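Local coordinates for lipolytic enzyme (Clostridium thermocellum, PDB 2VPT), which probably removes acetyl groups from acetylated xylan, as the SGNH-hydrolase catalytic domain (carbohydrate esterase family 3) of a longer cellulosomal protein, at residues K136-N139 with A140-G144; S108-I111 with D112-F115; E17-G21 with G22-S26. One frame throughout, in Å; residues are numbered along the deposited sequence.

Contact 1. Residues K136-N139 with A140-G144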
ATOM      1  N   LYS A 136     -20.920  11.751   7.245  1.00 14.87           N
ATOM      2  CA  LYS A 136     -21.704  11.782   8.482  1.00 16.41           C
ATOM      3  C   LYS A 136     -23.050  11.058   8.328  1.00 15.58           C
ATOM      4  O   LYS A 136     -23.572  10.480   9.274  1.00 15.52           O
ATOM      5  CB  LYS A 136     -21.938  13.227   8.929  1.00 16.92           C
ATOM      6  CG  LYS A 136     -20.669  13.992   9.328  1.00 18.60           C
ATOM      7  CD  LYS A 136     -21.016  15.398   9.811  1.00 20.43           C
ATOM      8  CE  LYS A 136     -19.788  16.201  10.151  1.00 24.58           C
ATOM      9  NZ  LYS A 136     -20.129  17.616  10.478  1.00 28.13           N
ATOM     10  N   GLN A 137     -23.604  11.065   7.118  1.00 15.77           N
ATOM     11  CA  GLN A 137     -24.862  10.386   6.867  1.00 16.24           C
ATOM     12  C   GLN A 137     -24.751   8.880   7.084  1.00 14.91           C
ATOM     13  O   GLN A 137     -25.670   8.229   7.577  1.00 15.72           O
ATOM     14  CB  GLN A 137     -25.337  10.655   5.437  1.00 16.73           C
ATOM     15  CG  GLN A 137     -26.808  10.363   5.227  1.00 18.48           C
ATOM     16  CD  GLN A 137     -27.293  10.613   3.809  1.00 18.78           C
ATOM     17  OE1 GLN A 137     -26.513  10.759   2.864  1.00 22.27           O
ATOM     18  NE2 GLN A 137     -28.601  10.644   3.658  1.00 20.09           N
ATOM     19  N   TYR A 138     -23.608   8.320   6.688  1.00 14.35           N
ATOM     20  CA  TYR A 138     -23.326   6.903   6.911  1.00 14.00           C
ATOM     21  C   TYR A 138     -22.948   6.647   8.377  1.00 13.85           C
ATOM     22  O   TYR A 138     -23.427   5.695   8.985  1.00 13.44           O
ATOM     23  CB  TYR A 138     -22.211   6.434   5.973  1.00 13.38           C
ATOM     24  CG  TYR A 138     -21.783   5.006   6.171  1.00 12.18           C
ATOM     25  CD1 TYR A 138     -22.695   3.976   6.167  1.00 13.14           C
ATOM     26  CD2 TYR A 138     -20.452   4.681   6.367  1.00 12.23           C
ATOM     27  CE1 TYR A 138     -22.320   2.680   6.346  1.00 12.24           C
ATOM     28  CE2 TYR A 138     -20.065   3.388   6.557  1.00 11.64           C
ATOM     29  CZ  TYR A 138     -20.990   2.380   6.551  1.00 10.82           C
ATOM     30  OH  TYR A 138     -20.640   1.060   6.743  1.00 11.76           O
ATOM     31  N   ASN A 139     -22.131   7.518   8.951  1.00 13.95           N
ATOM     32  CA  ASN A 139     -21.772   7.376  10.371  1.00 13.94           C
ATOM     33  C   ASN A 139     -23.030   7.214  11.226  1.00 14.71           C
ATOM     34  O   ASN A 139     -23.067   6.390  12.145  1.00 14.94           O
ATOM     35  CB  ASN A 139     -21.012   8.600  10.872  1.00 13.78           C
ATOM     36  CG  ASN A 139     -19.581   8.660  10.394  1.00 13.58           C
ATOM     37  OD1 ASN A 139     -19.049   7.709   9.822  1.00 13.11           O
ATOM     38  ND2 ASN A 139     -18.943   9.792  10.643  1.00 13.24           N
ATOM     39  N   ALA A 140     -24.071   7.993  10.912  1.00 15.01           N
ATOM     40  CA  ALA A 140     -25.288   7.990  11.713  1.00 15.21           C
ATOM     41  C   ALA A 140     -25.896   6.615  11.881  1.00 15.22           C
ATOM     42  O   ALA A 140     -26.483   6.327  12.924  1.00 16.89           O
ATOM     43  CB  ALA A 140     -26.324   8.933  11.106  1.00 15.59           C
ATOM     44  N   VAL A 141     -25.820   5.763  10.862  1.00 14.74           N
ATOM     45  CA  VAL A 141     -26.497   4.458  10.918  1.00 15.55           C
ATOM     46  C   VAL A 141     -25.737   3.364  11.665  1.00 15.22           C
ATOM     47  O   VAL A 141     -26.321   2.364  12.071  1.00 14.71           O
ATOM     48  CB  VAL A 141     -26.885   3.926   9.509  1.00 15.66           C
ATOM     49  CG1 VAL A 141     -27.659   5.004   8.724  1.00 17.59           C
ATOM     50  CG2 VAL A 141     -25.676   3.430   8.727  1.00 15.95           C
ATOM     51  N   ILE A 142     -24.434   3.547  11.878  1.00 14.70           N
ATOM     52  CA  ILE A 142     -23.607   2.455  12.368  1.00 14.98           C
ATOM     53  C   ILE A 142     -23.864   2.064  13.837  1.00 14.86           C
ATOM     54  O   ILE A 142     -23.978   0.884  14.128  1.00 15.03           O
ATOM     55  CB  ILE A 142     -22.121   2.762  12.104  1.00 14.62           C
ATOM     56  CG1 ILE A 142     -21.873   2.838  10.589  1.00 14.40           C
ATOM     57  CG2 ILE A 142     -21.228   1.673  12.722  1.00 15.22           C
ATOM     58  CD1 ILE A 142     -20.480   3.296  10.202  1.00 14.89           C
ATOM     59  N   PRO A 143     -23.957   3.051  14.759  1.00 15.46           N
ATOM     60  CA  PRO A 143     -24.163   2.637  16.159  1.00 15.99           C
ATOM     61  C   PRO A 143     -25.395   1.760  16.403  1.00 16.07           C
ATOM     62  O   PRO A 143     -25.355   0.831  17.203  1.00 16.35           O
ATOM     63  CB  PRO A 143     -24.293   3.959  16.913  1.00 16.53           C
ATOM     64  CG  PRO A 143     -23.846   5.008  16.018  1.00 16.90           C
ATOM     65  CD  PRO A 143     -23.810   4.505  14.625  1.00 15.38           C
ATOM     66  N   GLY A 144     -26.500   2.059  15.715  1.00 16.09           N
ATOM     67  CA  GLY A 144     -27.715   1.275  15.884  1.00 16.34           C
ATOM     68  C   GLY A 144     -27.600  -0.139  15.358  1.00 15.65           C
ATOM     69  O   GLY A 144     -28.121  -1.080  15.949  1.00 16.43           O
TER
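One face of the Tyr138 ring is taken by Ile142, whose terminal methyl CD1 lies 4.0 Å from the ring centroid and only 23° off the ring normal, a CH-pi contact over the face. Ile142 CD1 is displaced toward the rim of the ring and comes nearest to Tyr138 CE2, at 3.7 Å. Val141 meets the same ring obliquely, its CG2 4.0 Å from Tyr138 CD1, and the two side chains cross at about a right angle. These contacts span a type I beta turn, Asn139 to Ile142, which joins the short helix 136-139 to helix 142-151 of the alpha/beta SGNH-hydrolase domain. With CG anti to the backbone N and beside the carbonyl carbon (chi1 177°), the tyrosine ring is carried toward Val141 and Ile142. Its hydroxyl is hydrogen-bonded to Ile91 O, while the amide of Asn139 is directed elsewhere, with ND2 donating to Tyr128 O.

The backbone bonding tightens as the helix ends. Ala140 N still reaches four residues back, to Lys136 O at 3.0 Å, as in an alpha helix. The next two bonds span three residues: Val141 N to Tyr138 O at 3.0 Å, then Ile142 N to Asn139 O at 3.2 Å. In the first of these the donor stands 53° out of the carbonyl plane, and is therefore not on a lone pair. Leu107 of helix 104-117 and Phe158 of strand 156-159 pack on Ile142. Pro143, having no N-H, brings its ring carbon CD instead to Asn139 O, 3.2 Å away.

Contact 2. Residues S108-I111 with D112-F115; sequences SNLI and DQIF
Ile111 and Phe115, one helical turn apart, lie side by side and point the same way, so that the branch methyl Ile111 CG2 comes within 3.8 Å of Phe115 CE2. That methyl is anti to the backbone N, while CG1 turns beside it (chi1 -68°), and this puts CG2 on the side facing the phenyl ring. The ring also leans over its own helix: Phe115 CD2 is 3.4 Å from Ile111 O, an oblique approach, although that oxygen still accepts the straight bond from Phe115 N (angle at the hydrogen 167°). Leu110 and Ile114 make the second apolar pair. Their side chains cross obliquely, and CG of the leucine meets CD1 of the isoleucine at 4.2 Å. Gln113, extended from an anti first torsion (chi1 -179°), passes Leu110 at a slant with its OE1 4.1 Å from Leu110 CD1, and its NE2 goes on to Asn76 OD1 and Ala72 O.

On the polar side one water ties the neighbouring Ser108 and Asn109 to Asp112, one turn on. It accepts from Ser108 OG at 2.6 Å, and donates to Asn109 OD1 at 2.7 Å and to Asp112 OD2 at 2.9 Å. Lys149 NZ completes the cluster through a salt bridge to Asp112 OD1 and a hydrogen bond to Ser108 OG. Four backbone bonds run from residue i+4 to residue i, from Asp112 N to Ser108 O through Phe115 N to Ile111 O, as in a regular alpha helix.

Helix 104-117 thus packs in three directions: Leu110, Gln113 and Ile114 meet helix 68-82, Ser108 and Ile111 meet helix 142-151, and Ile111, Ile114 and Phe115 rest on Leu123 of the parallel strand 122-126.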
ATOM      1  N   SER A 108     -24.711  -4.675   8.028  1.00 14.53           N
ATOM      2  CA  SER A 108     -25.378  -5.598   8.933  1.00 15.64           C
ATOM      3  C   SER A 108     -25.130  -7.031   8.501  1.00 15.14           C
ATOM      4  O   SER A 108     -24.803  -7.894   9.309  1.00 15.58           O
ATOM      5  CB  SER A 108     -26.890  -5.315   8.940  1.00 16.08           C
ATOM      6  OG  SER A 108     -27.557  -6.153   9.878  1.00 20.38           O
ATOM      7  N   ASN A 109     -25.291  -7.287   7.204  1.00 15.40           N
ATOM      8  CA  ASN A 109     -25.083  -8.622   6.667  1.00 15.80           C
ATOM      9  C   ASN A 109     -23.626  -9.079   6.760  1.00 15.53           C
ATOM     10  O   ASN A 109     -23.355 -10.249   6.990  1.00 16.33           O
ATOM     11  CB  ASN A 109     -25.573  -8.715   5.211  1.00 16.70           C
ATOM     12  CG  ASN A 109     -27.070  -8.600   5.093  1.00 19.38           C
ATOM     13  OD1 ASN A 109     -27.803  -8.757   6.080  1.00 22.39           O
ATOM     14  ND2 ASN A 109     -27.537  -8.297   3.890  1.00 21.69           N
ATOM     15  N   LEU A 110     -22.695  -8.149   6.545  1.00 14.69           N
ATOM     16  CA  LEU A 110     -21.276  -8.471   6.669  1.00 14.10           C
ATOM     17  C   LEU A 110     -20.901  -8.856   8.101  1.00 14.09           C
ATOM     18  O   LEU A 110     -20.149  -9.793   8.297  1.00 14.55           O
ATOM     19  CB  LEU A 110     -20.433  -7.295   6.161  1.00 13.47           C
ATOM     20  CG  LEU A 110     -18.912  -7.434   6.337  1.00 12.75           C
ATOM     21  CD1 LEU A 110     -18.391  -8.698   5.659  1.00 14.06           C
ATOM     22  CD2 LEU A 110     -18.239  -6.206   5.753  1.00 13.39           C
ATOM     23  N   ILE A 111     -21.440  -8.150   9.088  1.00 14.04           N
ATOM     24  CA  ILE A 111     -21.224  -8.506  10.494  1.00 14.47           C
ATOM     25  C   ILE A 111     -21.722  -9.927  10.748  1.00 15.62           C
ATOM     26  O   ILE A 111     -21.020 -10.752  11.315  1.00 15.98           O
ATOM     27  CB  ILE A 111     -21.911  -7.497  11.448  1.00 14.35           C
ATOM     28  CG1 ILE A 111     -21.206  -6.125  11.366  1.00 14.38           C
ATOM     29  CG2 ILE A 111     -21.939  -8.026  12.898  1.00 15.00           C
ATOM     30  CD1 ILE A 111     -22.025  -4.985  11.930  1.00 14.98           C
ATOM     31  N   ASP A 112     -22.939 -10.217  10.294  1.00 16.63           N
ATOM     32  CA  ASP A 112     -23.502 -11.559  10.465  1.00 17.48           C
ATOM     33  C   ASP A 112     -22.630 -12.615   9.802  1.00 17.17           C
ATOM     34  O   ASP A 112     -22.389 -13.678  10.363  1.00 17.83           O
ATOM     35  CB  ASP A 112     -24.911 -11.656   9.870  1.00 17.99           C
ATOM     36  CG  ASP A 112     -25.950 -10.841  10.637  1.00 20.37           C
ATOM     37  OD1 ASP A 112     -25.644 -10.321  11.728  1.00 22.59           O
ATOM     38  OD2 ASP A 112     -27.087 -10.726  10.123  1.00 23.56           O
ATOM     39  N   GLN A 113     -22.152 -12.303   8.603  1.00 16.61           N
ATOM     40  CA  GLN A 113     -21.307 -13.218   7.848  1.00 16.45           C
ATOM     41  C   GLN A 113     -20.013 -13.563   8.580  1.00 16.62           C
ATOM     42  O   GLN A 113     -19.595 -14.711   8.623  1.00 17.00           O
ATOM     43  CB  GLN A 113     -20.979 -12.606   6.487  1.00 16.63           C
ATOM     44  CG  GLN A 113     -20.109 -13.484   5.603  1.00 16.90           C
ATOM     45  CD  GLN A 113     -19.743 -12.796   4.290  1.00 17.11           C
ATOM     46  OE1 GLN A 113     -20.369 -11.826   3.898  1.00 19.80           O
ATOM     47  NE2 GLN A 113     -18.727 -13.300   3.618  1.00 18.10           N
ATOM     48  N   ILE A 114     -19.376 -12.551   9.156  1.00 15.19           N
ATOM     49  CA  ILE A 114     -18.152 -12.761   9.922  1.00 15.45           C
ATOM     50  C   ILE A 114     -18.368 -13.768  11.058  1.00 16.04           C
ATOM     51  O   ILE A 114     -17.579 -14.688  11.221  1.00 16.58           O
ATOM     52  CB  ILE A 114     -17.588 -11.410  10.447  1.00 14.58           C
ATOM     53  CG1 ILE A 114     -17.046 -10.581   9.270  1.00 14.30           C
ATOM     54  CG2 ILE A 114     -16.511 -11.638  11.524  1.00 15.02           C
ATOM     55  CD1 ILE A 114     -16.838  -9.119   9.553  1.00 14.68           C
ATOM     56  N   PHE A 115     -19.430 -13.592  11.836  1.00 16.69           N
ATOM     57  CA  PHE A 115     -19.712 -14.526  12.940  1.00 17.70           C
ATOM     58  C   PHE A 115     -20.143 -15.915  12.467  1.00 19.29           C
ATOM     59  O   PHE A 115     -19.932 -16.902  13.170  1.00 20.31           O
ATOM     60  CB  PHE A 115     -20.774 -13.946  13.870  1.00 17.40           C
ATOM     61  CG  PHE A 115     -20.291 -12.802  14.722  1.00 16.99           C
ATOM     62  CD1 PHE A 115     -19.323 -13.003  15.699  1.00 16.97           C
ATOM     63  CD2 PHE A 115     -20.822 -11.536  14.577  1.00 17.62           C
ATOM     64  CE1 PHE A 115     -18.896 -11.956  16.483  1.00 16.90           C
ATOM     65  CE2 PHE A 115     -20.399 -10.495  15.363  1.00 17.44           C
ATOM     66  CZ  PHE A 115     -19.431 -10.709  16.321  1.00 16.61           C
TER
HETATM   67  O   HOH W   1     -28.244  -8.432   8.731  1.00 32.65           O

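Contact 3. Residues E17-G21 with G22-S26; sequences EGMGG and GEMGS
Gly18, at positive phi (105°), ends helix 14-17, and the chain then loops out and returns through a type I' turn, Gly22 to Gly25, that brings Ser26 CA to 3.9 Å from Gly18 CA. With no side chain on Gly18, Ser26 can lay its CB against the glycine CA at 3.7 Å. The selenomethionine Met24 is bent at chi2 and again at chi3 (-47°) and curls back over the end of the helix. Its CE touches Glu17 CG at 3.7 Å, and its SE lies 3.5 Å from Gly18 O. The same oxygen meets Met24 CA in a CA-H...O contact with an angle of 151° at the hydrogen. Nearby, Glu17 O and Met24 O approach to 3.1 Å, two acceptors whose repulsion is probably eased by Arg28 NH2 and Ser50 OG, both bonded to Met24 O.

Gly25 N bonds directly to Gly22 O and closes the type I' turn, and waters link the two halves of the loop. One donates to Gly18 O and Gly21 O and accepts from Ser26 N at 2.8 Å; another donates to Gly18 O and Gly20 O and accepts from Met24 N at 2.9 Å. Gly18 O is therefore held by two waters.

Glu23 OE1 bonds Trp66 NE1 of the second subunit, and Met24 packs on Met19 of that subunit, so the loop forms part of the dimer interface. It bridges helix 14-17 and helix 28-37, with Ser26 OG tied back to Cys15 O within helix 14-17.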
ATOM      1  N   GLU A  17      -5.667   0.536   4.722  1.00  7.96           N
ATOM      2  CA  GLU A  17      -4.432   0.357   3.969  1.00  8.82           C
ATOM      3  C   GLU A  17      -3.475   1.513   4.237  1.00  9.21           C
ATOM      4  O   GLU A  17      -2.260   1.302   4.327  1.00  9.36           O
ATOM      5  CB  GLU A  17      -4.703   0.173   2.476  1.00  9.17           C
ATOM      6  CG  GLU A  17      -3.455  -0.226   1.681  1.00 10.13           C
ATOM      7  CD  GLU A  17      -3.764  -0.837   0.327  1.00  9.39           C
ATOM      8  OE1 GLU A  17      -4.805  -0.495  -0.281  1.00 11.47           O
ATOM      9  OE2 GLU A  17      -2.940  -1.656  -0.117  1.00 11.58           O
ATOM     10  N   GLY A  18      -4.027   2.715   4.387  1.00  9.28           N
ATOM     11  CA  GLY A  18      -3.259   3.873   4.840  1.00 10.17           C
ATOM     12  C   GLY A  18      -2.891   4.914   3.808  1.00 10.91           C
ATOM     13  O   GLY A  18      -1.819   5.517   3.870  1.00 11.05           O
HETATM   14  N   MSE A  19      -3.771   5.170   2.848  1.00 11.48           N
HETATM   15  CA  MSE A  19      -3.533   6.279   1.949  1.00 12.74           C
HETATM   16  C   MSE A  19      -3.487   7.575   2.761  1.00 12.61           C
HETATM   17  O   MSE A  19      -4.004   7.655   3.882  1.00 12.85           O
HETATM   18  CB  MSE A  19      -4.603   6.354   0.861  1.00 13.84           C
HETATM   19  CG  MSE A  19      -4.528   5.228  -0.116  1.00 14.74           C
HETATM   20 SE   MSE A  19      -5.653   5.503  -1.677  0.50 15.43          SE
HETATM   21  CE  MSE A  19      -4.812   4.314  -2.902  1.00 19.32           C
ATOM     22  N   GLY A  20      -2.849   8.592   2.200  1.00 12.95           N
ATOM     23  CA  GLY A  20      -2.620   9.846   2.912  1.00 13.59           C
ATOM     24  C   GLY A  20      -1.219   9.864   3.475  1.00 13.93           C
ATOM     25  O   GLY A  20      -0.256   9.435   2.819  1.00 14.84           O
ATOM     26  N   GLY A  21      -1.098  10.374   4.691  1.00 13.72           N
ATOM     27  CA  GLY A  21       0.198  10.430   5.363  1.00 13.57           C
ATOM     28  C   GLY A  21       0.495   9.164   6.137  1.00 13.23           C
ATOM     29  O   GLY A  21      -0.408   8.412   6.480  1.00 13.60           O
ATOM     30  N   GLY A  22       1.776   8.929   6.402  1.00 13.30           N
ATOM     31  CA  GLY A  22       2.207   7.820   7.226  1.00 12.72           C
ATOM     32  C   GLY A  22       2.752   6.582   6.533  1.00 12.73           C
ATOM     33  O   GLY A  22       2.844   5.543   7.151  1.00 12.66           O
ATOM     34  N   GLU A  23       3.088   6.688   5.251  1.00 14.02           N
ATOM     35  CA  GLU A  23       3.758   5.597   4.523  1.00 14.43           C
ATOM     36  C   GLU A  23       2.982   4.293   4.565  1.00 13.33           C
ATOM     37  O   GLU A  23       3.544   3.217   4.746  1.00 12.67           O
ATOM     38  CB  GLU A  23       5.189   5.390   5.042  1.00 15.40           C
ATOM     39  CG  GLU A  23       6.009   6.649   4.946  1.00 17.59           C
ATOM     40  CD  GLU A  23       7.494   6.470   5.153  1.00 18.52           C
ATOM     41  OE1 GLU A  23       7.965   5.379   5.573  1.00 19.36           O
ATOM     42  OE2 GLU A  23       8.196   7.477   4.870  1.00 24.76           O
HETATM   43  N   MSE A  24       1.675   4.408   4.366  1.00 12.31           N
HETATM   44  CA  MSE A  24       0.794   3.244   4.260  1.00 11.90           C
HETATM   45  C   MSE A  24       0.768   2.402   5.528  1.00 10.58           C
HETATM   46  O   MSE A  24       0.601   1.184   5.498  1.00 10.36           O
HETATM   47  CB  MSE A  24       1.125   2.406   3.020  1.00 12.62           C
HETATM   48  CG  MSE A  24       1.281   3.191   1.728  1.00 12.60           C
HETATM   49 SE   MSE A  24      -0.330   4.043   1.046  0.50 13.80          SE
HETATM   50  CE  MSE A  24      -1.230   2.649   1.256  1.00 11.10           C
ATOM     51  N   GLY A  25       0.905   3.087   6.662  1.00 10.59           N
ATOM     52  CA  GLY A  25       0.758   2.462   7.971  1.00  9.82           C
ATOM     53  C   GLY A  25      -0.586   2.711   8.635  1.00  9.68           C
ATOM     54  O   GLY A  25      -0.913   2.020   9.611  1.00  9.90           O
ATOM     55  N   SER A  26      -1.381   3.659   8.123  1.00  9.15           N
ATOM     56  CA  SER A  26      -2.695   3.902   8.672  1.00  9.41           C
ATOM     57  C   SER A  26      -2.606   4.143  10.179  1.00  8.95           C
ATOM     58  O   SER A  26      -1.632   4.744  10.662  1.00  9.96           O
ATOM     59  CB  SER A  26      -3.600   2.704   8.284  1.00  9.23           C
ATOM     60  OG  SER A  26      -4.899   2.754   8.840  1.00 11.02           O
TER
HETATM   61  O   HOH W   2      -0.610   5.696   6.320  1.00 10.75           O
HETATM   62  O   HOH W   3       0.593   6.804   3.087  1.00 16.06           O
HETATM   63  O   HOH W   4       2.847   8.983   3.385  1.00 27.81           O

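The three contacts follow one another along a single SGNH-type domain, contact 3 first, then contact 2, then contact 1. Contacts 1 and 2 are neighbours in space: their centres are about 17 Å apart, their nearest atoms about 7 Å, and helices 104-117 and 142-151 pack together. Contact 3 lies across the chain's centre from contact 2, with about 27 Å between their centres, and about 24 Å from the centre of contact 1. Contact 3 is also the one beside the probable Ser14-Asp175-His178 triad, which Gly20 touches, whereas its Gly25 lies about 13 Å from the calcium ion, too far for direct coordination. The second subunit touches neither contact 1 nor contact 2.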